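Local coordinates for short chain dehydrogenase (A0QTM2 homolog) (Mycobacterium thermoresistibile, PDB 3SC4), which probably catalyses NAD(P)(H)-dependent oxidation or reduction, as expected of a short-chain dehydrogenase, although its substrate is not established, at residues 17-22 against 48-53; 52-57 against 67-72; 10-15 against 34-39; 99-104 against 121-126. All blocks are in the same frame, centred on the assembly; numbering follows the deposited sequence. Where two conformers were deposited one is given.

Contact 1: residues 17-22 against 48-53; sequences GSRGIG and KLPGTI
The guanidinium of R19 stands between two side groups, with L49 CB centred over one face, 3.7 Å above the plane, and S18 OG set toward the rim of the other. The arginine gets there by leaving its backbone in the crowded position, CG between N and the carbonyl carbon (chi1 69°), and bending at chi3 (106°), so that it crosses L49 obliquely. Its aliphatic part runs past P50, CD lying 4.4 Å from P50 CD, while the tip reaches the carbonyl of G51. R19 NH1 donates to G51 O over 3.1 Å along a fairly straight line; NH1 is crowded in the model, so its exact position is less certain. Arginine suits the place because it combines a long apolar stem with a donor for a carbonyl on a partly exposed loop. S18 is small enough to pack closely on the loop backbone, its CB 3.9 Å from I53 N. G51, at positive phi, has no side chain, and S18 O approaches to 4.0 Å from G51 CA. Residues 17-22 belong to the glycine-rich turn that binds the dinucleotide in short-chain dehydrogenases, a role only inferred here, and G22 has no side chain where one would run into G17 N. The turn leads from strand 11-15 into helix 20-30; the 48-53 loop leads into helix 53-63, and helix 203-209 touches L49 through A204 and P50 through A204 and N207.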
loop_
_atom_site.group_PDB
_atom_site.type_symbol
_atom_site.label_atom_id
_atom_site.label_comp_id
_atom_site.label_asym_id
_atom_site.label_seq_id
_atom_site.Cartn_x
_atom_site.Cartn_y
_atom_site.Cartn_z
ATOM N N GLY B 17 -14.363 -6.235 -15.849
ATOM C CA GLY B 17 -15.275 -7.242 -16.272
ATOM C C GLY B 17 -15.495 -7.217 -17.754
ATOM O O GLY B 17 -16.040 -8.167 -18.292
ATOM N N SER B 18 -15.034 -6.171 -18.430
ATOM C CA SER B 18 -15.380 -5.945 -19.831
ATOM C C SER B 18 -14.540 -6.700 -20.859
ATOM O O SER B 18 -14.880 -6.719 -22.031
ATOM C CB SER B 18 -15.352 -4.442 -20.110
ATOM O OG SER B 18 -14.144 -4.046 -20.712
ATOM N N ARG B 19 -13.438 -7.300 -20.435
ATOM C CA ARG B 19 -12.552 -8.031 -21.350
ATOM C C ARG B 19 -11.601 -8.968 -20.579
ATOM O O ARG B 19 -11.557 -8.971 -19.351
ATOM C CB ARG B 19 -11.760 -7.061 -22.235
ATOM C CG ARG B 19 -10.672 -6.208 -21.522
ATOM C CD ARG B 19 -9.919 -5.209 -22.472
ATOM N NE ARG B 19 -10.331 -3.806 -22.257
ATOM C CZ ARG B 19 -11.411 -3.220 -22.794
ATOM N NH1 ARG B 19 -12.215 -3.871 -23.611
ATOM N NH2 ARG B 19 -11.698 -1.963 -22.532
ATOM N N GLY B 20 -10.878 -9.791 -21.316
ATOM C CA GLY B 20 -9.808 -10.580 -20.727
ATOM C C GLY B 20 -10.201 -11.371 -19.506
ATOM O O GLY B 20 -11.208 -12.077 -19.530
ATOM N N ILE B 21 -9.403 -11.224 -18.444
ATOM C CA ILE B 21 -9.517 -12.000 -17.198
ATOM C C ILE B 21 -10.853 -11.767 -16.495
ATOM O O ILE B 21 -11.498 -12.710 -16.046
ATOM C CB ILE B 21 -8.339 -11.653 -16.233
ATOM C CG1 ILE B 21 -7.003 -12.109 -16.845
ATOM C CG2 ILE B 21 -8.525 -12.289 -14.868
ATOM C CD1 ILE B 21 -5.760 -11.626 -16.093
ATOM N N GLY B 22 -11.253 -10.510 -16.379
ATOM C CA GLY B 22 -12.536 -10.169 -15.760
ATOM C C GLY B 22 -13.722 -10.743 -16.517
ATOM O O GLY B 22 -14.623 -11.351 -15.944
ATOM N N LYS B 48 -8.263 -0.256 -29.872
ATOM C CA LYS B 48 -7.297 -1.348 -29.831
ATOM C C LYS B 48 -7.622 -2.457 -28.810
ATOM O O LYS B 48 -7.331 -3.618 -29.047
ATOM C CB LYS B 48 -5.903 -0.768 -29.584
ATOM C CG LYS B 48 -5.355 -0.021 -30.791
ATOM C CD LYS B 48 -3.944 0.509 -30.560
ATOM C CE LYS B 48 -3.211 0.773 -31.892
ATOM N NZ LYS B 48 -3.102 -0.514 -32.706
ATOM N N LEU B 49 -8.219 -2.098 -27.688
ATOM C CA LEU B 49 -8.710 -3.070 -26.711
ATOM C C LEU B 49 -10.149 -3.547 -27.027
ATOM O O LEU B 49 -11.065 -2.728 -27.147
ATOM C CB LEU B 49 -8.698 -2.422 -25.325
ATOM C CG LEU B 49 -7.387 -1.726 -24.955
ATOM C CD1 LEU B 49 -7.517 -1.174 -23.571
ATOM C CD2 LEU B 49 -6.170 -2.685 -25.069
ATOM N N PRO B 50 -10.365 -4.865 -27.135
ATOM C CA PRO B 50 -11.699 -5.338 -27.510
ATOM C C PRO B 50 -12.684 -5.141 -26.387
ATOM O O PRO B 50 -12.271 -5.072 -25.242
ATOM C CB PRO B 50 -11.493 -6.837 -27.691
ATOM C CG PRO B 50 -10.431 -7.163 -26.733
ATOM C CD PRO B 50 -9.493 -5.986 -26.748
ATOM N N GLY B 51 -13.967 -5.064 -26.716
ATOM C CA GLY B 51 -15.027 -5.123 -25.737
ATOM C C GLY B 51 -15.431 -3.798 -25.132
ATOM O O GLY B 51 -14.677 -2.841 -25.152
ATOM N N THR B 52 -16.671 -3.760 -24.647
ATOM C CA THR B 52 -17.185 -2.718 -23.753
ATOM C C THR B 52 -18.035 -3.447 -22.713
ATOM O O THR B 52 -18.298 -4.645 -22.867
ATOM C CB THR B 52 -18.092 -1.737 -24.502
ATOM O OG1 THR B 52 -19.324 -2.388 -24.859
ATOM C CG2 THR B 52 -17.394 -1.208 -25.750
ATOM N N ILE B 53 -18.485 -2.749 -21.677
ATOM C CA ILE B 53 -19.438 -3.357 -20.731
ATOM C C ILE B 53 -20.681 -3.930 -21.433
ATOM O O ILE B 53 -21.177 -4.972 -21.028
ATOM C CB ILE B 53 -19.874 -2.405 -19.600
ATOM C CG1 ILE B 53 -20.377 -1.061 -20.155
ATOM C CG2 ILE B 53 -18.750 -2.171 -18.634
ATOM C CD1 ILE B 53 -20.828 -0.073 -19.062
#

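Contact 2: residues 52-57 against 67-72; sequences TIYTAA and ALPIVG
P69 is the hub of the contact, its ring turned toward helix 53-63 and touched by three residues of it. P69 CB meets I53 CB at 3.7 Å, P69 CG reaches the CD1 and CE1 side of the Y54 ring, 3.6 Å from CD1, and P69 CD lies 4.0 Å from A57 CB. Two small methyls close one end, A57 CB and A67 CB at 3.6 Å, which lets helix and strand come near each other. At the other end I53 CD1 touches V71 CG2 at 3.7 Å. I53 carries CG1 in the crowded position between N and the carbonyl carbon (chi1 52°), which also puts CG1 over the centre of the Y54 ring. Behind this layer the first turn of the helix is fixed by a capping box: T55 N donates to T52 OG1 over 3.3 Å, and T52 N returns a bond to T55 OG1 over 3.1 Å. The helix runs antiparallel to the strand (176°), as the connecting helix of a beta-alpha-beta crossover must if strands 35-40 and 66-71 are to lie parallel. On the strand's other side L68 and I70 turn to helix 77-91, while their backbones pair with strand 35-40. P69, without an N-H, suits the outermost strand, where the backbone between those pairing residues faces away from the sheet. The contact is therefore apolar and shape-driven, without hydrogen bonds between helix and strand; the polar side chains T52 and T55 cap the helix start instead of bridging to the strand.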
loop_
_atom_site.group_PDB
_atom_site.type_symbol
_atom_site.label_atom_id
_atom_site.label_comp_id
_atom_site.label_asym_id
_atom_site.label_seq_id
_atom_site.Cartn_x
_atom_site.Cartn_y
_atom_site.Cartn_z
ATOM N N THR B 52 -16.671 -3.760 -24.647
ATOM C CA THR B 52 -17.185 -2.718 -23.753
ATOM C C THR B 52 -18.035 -3.447 -22.713
ATOM O O THR B 52 -18.298 -4.645 -22.867
ATOM C CB THR B 52 -18.092 -1.737 -24.502
ATOM O OG1 THR B 52 -19.324 -2.388 -24.859
ATOM C CG2 THR B 52 -17.394 -1.208 -25.750
ATOM N N ILE B 53 -18.485 -2.749 -21.677
ATOM C CA ILE B 53 -19.438 -3.357 -20.731
ATOM C C ILE B 53 -20.681 -3.930 -21.433
ATOM O O ILE B 53 -21.177 -4.972 -21.028
ATOM C CB ILE B 53 -19.874 -2.405 -19.600
ATOM C CG1 ILE B 53 -20.377 -1.061 -20.155
ATOM C CG2 ILE B 53 -18.750 -2.171 -18.634
ATOM C CD1 ILE B 53 -20.828 -0.073 -19.062
ATOM N N TYR B 54 -21.147 -3.300 -22.503
ATOM C CA TYR B 54 -22.328 -3.799 -23.223
ATOM C C TYR B 54 -22.071 -5.121 -23.943
ATOM O O TYR B 54 -22.869 -6.053 -23.820
ATOM C CB TYR B 54 -22.911 -2.716 -24.168
ATOM C CG TYR B 54 -23.300 -1.488 -23.364
ATOM C CD1 TYR B 54 -24.237 -1.581 -22.336
ATOM C CD2 TYR B 54 -22.675 -0.253 -23.572
ATOM C CE1 TYR B 54 -24.571 -0.480 -21.570
ATOM C CE2 TYR B 54 -22.999 0.863 -22.795
ATOM C CZ TYR B 54 -23.950 0.744 -21.797
ATOM O OH TYR B 54 -24.284 1.842 -21.013
ATOM N N THR B 55 -20.955 -5.226 -24.665
ATOM C CA THR B 55 -20.617 -6.501 -25.304
ATOM C C THR B 55 -20.275 -7.545 -24.254
ATOM O O THR B 55 -20.563 -8.728 -24.447
ATOM C CB THR B 55 -19.456 -6.410 -26.331
ATOM O OG1 THR B 55 -18.192 -6.256 -25.650
ATOM C CG2 THR B 55 -19.702 -5.251 -27.339
ATOM N N ALA B 56 -19.673 -7.127 -23.142
ATOM C CA ALA B 56 -19.487 -8.034 -21.996
ATOM C C ALA B 56 -20.836 -8.547 -21.525
ATOM O O ALA B 56 -21.003 -9.736 -21.268
ATOM C CB ALA B 56 -18.751 -7.327 -20.840
ATOM N N ALA B 57 -21.806 -7.639 -21.441
ATOM C CA ALA B 57 -23.140 -8.019 -20.977
ATOM C C ALA B 57 -23.739 -9.074 -21.893
ATOM O O ALA B 57 -24.222 -10.092 -21.400
ATOM C CB ALA B 57 -24.049 -6.820 -20.829
ATOM N N ALA B 67 -27.044 -9.862 -16.821
ATOM C CA ALA B 67 -25.982 -8.864 -16.812
ATOM C C ALA B 67 -26.528 -7.479 -16.525
ATOM O O ALA B 67 -27.615 -7.129 -16.959
ATOM C CB ALA B 67 -25.223 -8.861 -18.132
ATOM N N LEU B 68 -25.752 -6.696 -15.782
ATOM C CA LEU B 68 -26.093 -5.312 -15.495
ATOM C C LEU B 68 -24.837 -4.474 -15.726
ATOM O O LEU B 68 -24.049 -4.262 -14.812
ATOM C CB LEU B 68 -26.608 -5.166 -14.060
ATOM C CG LEU B 68 -27.096 -3.760 -13.717
ATOM C CD1 LEU B 68 -28.346 -3.392 -14.527
ATOM C CD2 LEU B 68 -27.345 -3.646 -12.215
ATOM N N PRO B 69 -24.633 -4.020 -16.964
ATOM C CA PRO B 69 -23.493 -3.155 -17.210
ATOM C C PRO B 69 -23.776 -1.793 -16.639
ATOM O O PRO B 69 -24.854 -1.278 -16.835
ATOM C CB PRO B 69 -23.437 -3.081 -18.733
ATOM C CG PRO B 69 -24.889 -3.250 -19.169
ATOM C CD PRO B 69 -25.481 -4.192 -18.158
ATOM N N ILE B 70 -22.814 -1.227 -15.926
ATOM C CA ILE B 70 -22.964 0.074 -15.272
ATOM C C ILE B 70 -21.756 0.934 -15.663
ATOM O O ILE B 70 -20.604 0.499 -15.548
ATOM C CB ILE B 70 -22.984 -0.095 -13.739
ATOM C CG1 ILE B 70 -24.095 -1.074 -13.354
ATOM C CG2 ILE B 70 -23.148 1.248 -13.035
ATOM C CD1 ILE B 70 -24.074 -1.540 -11.937
ATOM N N VAL B 71 -22.028 2.139 -16.144
ATOM C CA VAL B 71 -20.985 3.128 -16.332
ATOM C C VAL B 71 -20.650 3.800 -15.002
ATOM O O VAL B 71 -21.526 4.378 -14.354
ATOM C CB VAL B 71 -21.400 4.196 -17.324
ATOM C CG1 VAL B 71 -20.462 5.425 -17.219
ATOM C CG2 VAL B 71 -21.415 3.598 -18.727
ATOM N N GLY B 72 -19.381 3.707 -14.594
ATOM C CA GLY B 72 -18.920 4.406 -13.401
ATOM C C GLY B 72 -17.421 4.379 -13.200
ATOM O O GLY B 72 -16.800 3.364 -13.320
#

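Contact 3: residues 10-15 against 34-39; sequences KTMFIS and ANVALV
The F13 ring lies obliquely to its neighbours, its CD1 side 4.1 Å from A37 CB and its CZ 3.9 Å from V39 CG1; the alanine gives a bulky ring room beside the backbone. The other flat group, the amide of N35, has T11 OG1 close to its plane, and ND2 donates to that oxygen over 3.2 Å. All these side chains share one face of the sheet, covered by helix 77-91 through F91 and T87. On the reverse face I14 CG2 packs on V36 CG1 at 3.9 Å, and M12, bent at chi3 (80°), lays CE 4.0 Å from V36 CG2; helices 20-30 and 53-63 cover this side. Between the faces the strands run parallel in register, and four of the five backbone bonds meet the carbonyl nearly along its axis, as A37 N meets M12 O at 2.8 Å; the fifth, M12 N to N35 O, comes from above the carbonyl plane. The last rung is longer, V39 N to I14 O at 3.2 Å. Beyond it, S15 OG accepts from N100 N and A101 N. This first beta-alpha-beta unit of a Rossmann fold thus combines a backbone ladder that satisfies buried polar groups with apolar side chains for the helices, and polar residues appear near its ends.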
loop_
_atom_site.group_PDB
_atom_site.type_symbol
_atom_site.label_atom_id
_atom_site.label_comp_id
_atom_site.label_asym_id
_atom_site.label_seq_id
_atom_site.Cartn_x
_atom_site.Cartn_y
_atom_site.Cartn_z
ATOM N N LYS B 10 -26.967 -16.550 -7.541
ATOM C CA LYS B 10 -26.114 -15.689 -6.763
ATOM C C LYS B 10 -25.770 -14.443 -7.580
ATOM O O LYS B 10 -25.872 -14.451 -8.814
ATOM C CB LYS B 10 -24.881 -16.467 -6.306
ATOM C CG LYS B 10 -25.263 -17.694 -5.452
ATOM C CD LYS B 10 -24.489 -17.796 -4.117
ATOM C CE LYS B 10 -25.085 -18.854 -3.162
ATOM N NZ LYS B 10 -26.502 -18.528 -2.734
ATOM N N THR B 11 -25.409 -13.365 -6.885
ATOM C CA THR B 11 -25.128 -12.094 -7.521
ATOM C C THR B 11 -23.678 -11.681 -7.336
ATOM O O THR B 11 -23.201 -11.627 -6.216
ATOM C CB THR B 11 -26.028 -11.015 -6.945
ATOM O OG1 THR B 11 -27.381 -11.308 -7.307
ATOM C CG2 THR B 11 -25.661 -9.648 -7.501
ATOM N N MET B 12 -22.993 -11.376 -8.439
ATOM C CA MET B 12 -21.623 -10.844 -8.414
ATOM C C MET B 12 -21.517 -9.375 -8.814
ATOM O O MET B 12 -22.123 -8.947 -9.792
ATOM C CB MET B 12 -20.730 -11.635 -9.360
ATOM C CG MET B 12 -19.305 -11.085 -9.472
ATOM S SD MET B 12 -18.144 -12.331 -10.056
ATOM C CE MET B 12 -18.440 -12.318 -11.797
ATOM N N PHE B 13 -20.720 -8.620 -8.059
ATOM C CA PHE B 13 -20.293 -7.280 -8.440
ATOM C C PHE B 13 -18.814 -7.324 -8.828
ATOM O O PHE B 13 -17.973 -7.682 -8.014
ATOM C CB PHE B 13 -20.483 -6.302 -7.290
ATOM C CG PHE B 13 -20.273 -4.857 -7.693
ATOM C CD1 PHE B 13 -21.334 -4.089 -8.180
ATOM C CD2 PHE B 13 -19.021 -4.270 -7.597
ATOM C CE1 PHE B 13 -21.145 -2.774 -8.548
ATOM C CE2 PHE B 13 -18.821 -2.957 -7.978
ATOM C CZ PHE B 13 -19.898 -2.197 -8.443
ATOM N N ILE B 14 -18.490 -6.945 -10.051
ATOM C CA ILE B 14 -17.116 -7.027 -10.512
ATOM C C ILE B 14 -16.660 -5.698 -11.112
ATOM O O ILE B 14 -17.361 -5.102 -11.929
ATOM C CB ILE B 14 -16.901 -8.224 -11.488
ATOM C CG1 ILE B 14 -15.425 -8.353 -11.862
ATOM C CG2 ILE B 14 -17.767 -8.115 -12.720
ATOM C CD1 ILE B 14 -15.115 -9.589 -12.697
ATOM N N SER B 15 -15.518 -5.207 -10.624
ATOM C CA SER B 15 -14.862 -4.053 -11.203
ATOM C C SER B 15 -14.039 -4.569 -12.369
ATOM O O SER B 15 -13.338 -5.596 -12.278
ATOM C CB SER B 15 -13.963 -3.331 -10.209
ATOM O OG SER B 15 -12.835 -4.131 -9.881
ATOM N N ALA B 34 -25.954 -17.132 -12.766
ATOM C CA ALA B 34 -25.732 -16.088 -11.766
ATOM C C ALA B 34 -26.047 -14.731 -12.371
ATOM O O ALA B 34 -26.095 -14.586 -13.591
ATOM C CB ALA B 34 -24.270 -16.116 -11.283
ATOM N N ASN B 35 -26.266 -13.751 -11.503
ATOM C CA ASN B 35 -26.319 -12.349 -11.906
ATOM C C ASN B 35 -24.919 -11.720 -11.765
ATOM O O ASN B 35 -24.171 -12.062 -10.847
ATOM C CB ASN B 35 -27.341 -11.587 -11.070
ATOM C CG ASN B 35 -28.666 -12.348 -10.925
ATOM O OD1 ASN B 35 -29.172 -12.955 -11.878
ATOM N ND2 ASN B 35 -29.210 -12.338 -9.712
ATOM N N VAL B 36 -24.567 -10.836 -12.698
ATOM C CA VAL B 36 -23.293 -10.156 -12.680
ATOM C C VAL B 36 -23.463 -8.686 -13.031
ATOM O O VAL B 36 -23.864 -8.355 -14.124
ATOM C CB VAL B 36 -22.335 -10.761 -13.706
ATOM C CG1 VAL B 36 -21.019 -9.954 -13.744
ATOM C CG2 VAL B 36 -22.067 -12.224 -13.394
ATOM N N ALA B 37 -23.167 -7.803 -12.093
ATOM C CA ALA B 37 -23.084 -6.370 -12.374
ATOM C C ALA B 37 -21.625 -6.055 -12.617
ATOM O O ALA B 37 -20.758 -6.535 -11.886
ATOM C CB ALA B 37 -23.621 -5.545 -11.202
ATOM N N LEU B 38 -21.352 -5.289 -13.667
ATOM C CA LEU B 38 -19.985 -4.955 -14.044
ATOM C C LEU B 38 -19.914 -3.454 -14.203
ATOM O O LEU B 38 -20.794 -2.843 -14.818
ATOM C CB LEU B 38 -19.537 -5.691 -15.316
ATOM C CG LEU B 38 -20.332 -5.645 -16.638
ATOM C CD1 LEU B 38 -19.513 -6.243 -17.759
ATOM C CD2 LEU B 38 -21.616 -6.384 -16.555
ATOM N N VAL B 39 -18.891 -2.858 -13.601
ATOM C CA VAL B 39 -18.737 -1.412 -13.627
ATOM C C VAL B 39 -17.441 -1.028 -14.369
ATOM O O VAL B 39 -16.380 -1.593 -14.082
ATOM C CB VAL B 39 -18.781 -0.837 -12.193
ATOM C CG1 VAL B 39 -17.548 -1.263 -11.402
ATOM C CG2 VAL B 39 -18.902 0.666 -12.223
#

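Contact 4: residues 99-104 against 121-126; sequences NNASAI and NGIQVR
Q124 lays its amide against the backbone of A103, its chain extended beyond CG after leaving the helix with CG anti to the carbonyl carbon. A103 N donates to Q124 OE1 over 2.9 Å, and the bond is straight at the hydrogen (163°), yet the donor sits above the flat face of the amide carbonyl, 80° out of its plane. Q124 NE2 returns a weak, bent bond to A103 O over 3.0 Å and gives a further one to M120 O in its own helix. Glutamine suits the place because one amide can both accept from and donate to the backbone of the same loop residue, A103. Beside it I123 covers the small residues of the loop: CG2, anti to the backbone N, rests 3.7 Å from A101 CB, and CD1 approaches A103 CB at 4.3 Å. A water links the carbonyls A101 O and I123 O, donating to each over 3.2 Å. The helix has a wider pi-type turn, in which N121 O accepts from both V125 N and R126 N. Residues 99-102 correspond to the Asn-Asn-Ala-Gly stretch of classical family members, with serine last. K170, in the family's Tyr-x-x-x-Lys pattern, bonds weakly to Q124 OE1 from helix 164-183. The loop thus leaves strand 96-99 along helix 114-135, whose R126 forms a salt bridge with D118 of the second subunit.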
loop_
_atom_site.group_PDB
_atom_site.type_symbol
_atom_site.label_atom_id
_atom_site.label_comp_id
_atom_site.label_asym_id
_atom_site.label_seq_id
_atom_site.Cartn_x
_atom_site.Cartn_y
_atom_site.Cartn_z
ATOM N N ASN B 99 -12.666 -7.704 -7.105
ATOM C CA ASN B 99 -11.866 -6.527 -7.413
ATOM C C ASN B 99 -10.840 -6.876 -8.472
ATOM O O ASN B 99 -9.777 -7.431 -8.169
ATOM C CB ASN B 99 -11.167 -5.992 -6.156
ATOM C CG ASN B 99 -12.147 -5.517 -5.115
ATOM O OD1 ASN B 99 -12.901 -4.588 -5.353
ATOM N ND2 ASN B 99 -12.147 -6.157 -3.961
ATOM N N ASN B 100 -11.192 -6.564 -9.719
ATOM C CA ASN B 100 -10.342 -6.860 -10.881
ATOM C C ASN B 100 -9.808 -5.614 -11.607
ATOM O O ASN B 100 -8.823 -5.706 -12.273
ATOM C CB ASN B 100 -11.103 -7.785 -11.848
ATOM C CG ASN B 100 -10.476 -7.837 -13.264
ATOM O OD1 ASN B 100 -9.343 -8.312 -13.441
ATOM N ND2 ASN B 100 -11.217 -7.325 -14.267
ATOM N N ALA B 101 -10.430 -4.458 -11.466
ATOM C CA ALA B 101 -9.948 -3.246 -12.138
ATOM C C ALA B 101 -8.473 -3.048 -11.837
ATOM O O ALA B 101 -8.037 -3.219 -10.700
ATOM C CB ALA B 101 -10.727 -2.044 -11.700
ATOM N N SER B 102 -7.700 -2.699 -12.859
ATOM C CA SER B 102 -6.272 -2.624 -12.694
ATOM C C SER B 102 -5.639 -1.548 -13.526
ATOM O O SER B 102 -6.267 -0.927 -14.357
ATOM C CB SER B 102 -5.637 -3.978 -12.998
ATOM O OG SER B 102 -5.711 -4.261 -14.376
ATOM N N ALA B 103 -4.385 -1.294 -13.230
ATOM C CA ALA B 103 -3.619 -0.307 -13.939
ATOM C C ALA B 103 -2.154 -0.705 -13.779
ATOM O O ALA B 103 -1.737 -1.146 -12.712
ATOM C CB ALA B 103 -3.874 1.069 -13.377
ATOM N N ILE B 104 -1.386 -0.548 -14.842
ATOM C CA ILE B 104 -0.026 -1.044 -14.866
ATOM C C ILE B 104 0.934 -0.049 -15.533
ATOM O O ILE B 104 0.589 0.599 -16.498
ATOM C CB ILE B 104 0.027 -2.399 -15.562
ATOM C CG1 ILE B 104 1.416 -3.022 -15.383
ATOM C CG2 ILE B 104 -0.370 -2.246 -17.028
ATOM C CD1 ILE B 104 1.448 -4.608 -15.483
ATOM N N ASN B 121 -2.678 3.879 -7.912
ATOM C CA ASN B 121 -3.105 3.893 -6.533
ATOM C C ASN B 121 -4.626 4.072 -6.532
ATOM O O ASN B 121 -5.355 3.347 -5.827
ATOM C CB ASN B 121 -2.379 5.027 -5.818
ATOM C CG ASN B 121 -2.736 5.158 -4.322
ATOM O OD1 ASN B 121 -2.254 4.387 -3.467
ATOM N ND2 ASN B 121 -3.494 6.201 -3.998
ATOM N N GLY B 122 -5.121 4.980 -7.379
ATOM C CA GLY B 122 -6.550 5.296 -7.403
ATOM C C GLY B 122 -7.410 4.103 -7.728
ATOM O O GLY B 122 -8.340 3.773 -6.999
ATOM N N ILE B 123 -7.094 3.443 -8.826
ATOM C CA ILE B 123 -7.931 2.369 -9.282
ATOM C C ILE B 123 -7.762 1.125 -8.406
ATOM O O ILE B 123 -8.733 0.442 -8.111
ATOM C CB ILE B 123 -7.635 2.026 -10.747
ATOM C CG1 ILE B 123 -8.086 3.188 -11.649
ATOM C CG2 ILE B 123 -8.362 0.791 -11.125
ATOM C CD1 ILE B 123 -7.691 3.049 -13.131
ATOM N N GLN B 124 -6.549 0.836 -7.973
ATOM C CA GLN B 124 -6.272 -0.453 -7.338
ATOM C C GLN B 124 -6.340 -0.460 -5.807
ATOM O O GLN B 124 -6.940 -1.370 -5.216
ATOM C CB GLN B 124 -4.925 -1.022 -7.832
ATOM C CG GLN B 124 -5.058 -1.625 -9.218
ATOM C CD GLN B 124 -3.766 -1.753 -10.029
ATOM O OE1 GLN B 124 -3.618 -2.715 -10.805
ATOM N NE2 GLN B 124 -2.865 -0.778 -9.903
ATOM N N VAL B 125 -5.710 0.512 -5.166
ATOM C CA VAL B 125 -5.660 0.530 -3.710
ATOM C C VAL B 125 -6.910 1.215 -3.225
ATOM O O VAL B 125 -7.705 0.623 -2.533
ATOM C CB VAL B 125 -4.450 1.264 -3.188
ATOM C CG1 VAL B 125 -4.404 1.165 -1.684
ATOM C CG2 VAL B 125 -3.169 0.706 -3.845
ATOM N N ARG B 126 -7.106 2.448 -3.646
ATOM C CA ARG B 126 -8.301 3.186 -3.287
ATOM C C ARG B 126 -9.550 2.504 -3.854
ATOM O O ARG B 126 -10.545 2.328 -3.153
ATOM C CB ARG B 126 -8.184 4.616 -3.783
ATOM C CG ARG B 126 -9.265 5.528 -3.238
ATOM C CD ARG B 126 -9.047 6.966 -3.671
ATOM N NE ARG B 126 -10.081 7.898 -3.206
ATOM C CZ ARG B 126 -11.165 8.248 -3.896
ATOM N NH1 ARG B 126 -11.422 7.695 -5.075
ATOM N NH2 ARG B 126 -12.026 9.148 -3.395
HETATM O O HOH W 1 -9.768 -2.629 -8.107
#

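Overall arrangement
All four contacts belong to one Rossmann-type domain. Along the chain contact 3 opens first, its segments alternating with those of contact 1; contact 2 begins where contact 1 ends, and contact 4 follows. Contacts 2 and 3 have centres about 10 Å apart and share the parallel sheet, where strand 66-71 pairs with strand 35-40 at its edge. Contact 1 lies beyond the strand ends, about 10 Å from contact 2, joined to it through S18 against A56. Contact 4 is about 16 Å from contact 1, and N100 packs against G17 and G22. S15 ties contact 3 to contact 4. The loops of contacts 1 and 4 probably border the cofactor cleft.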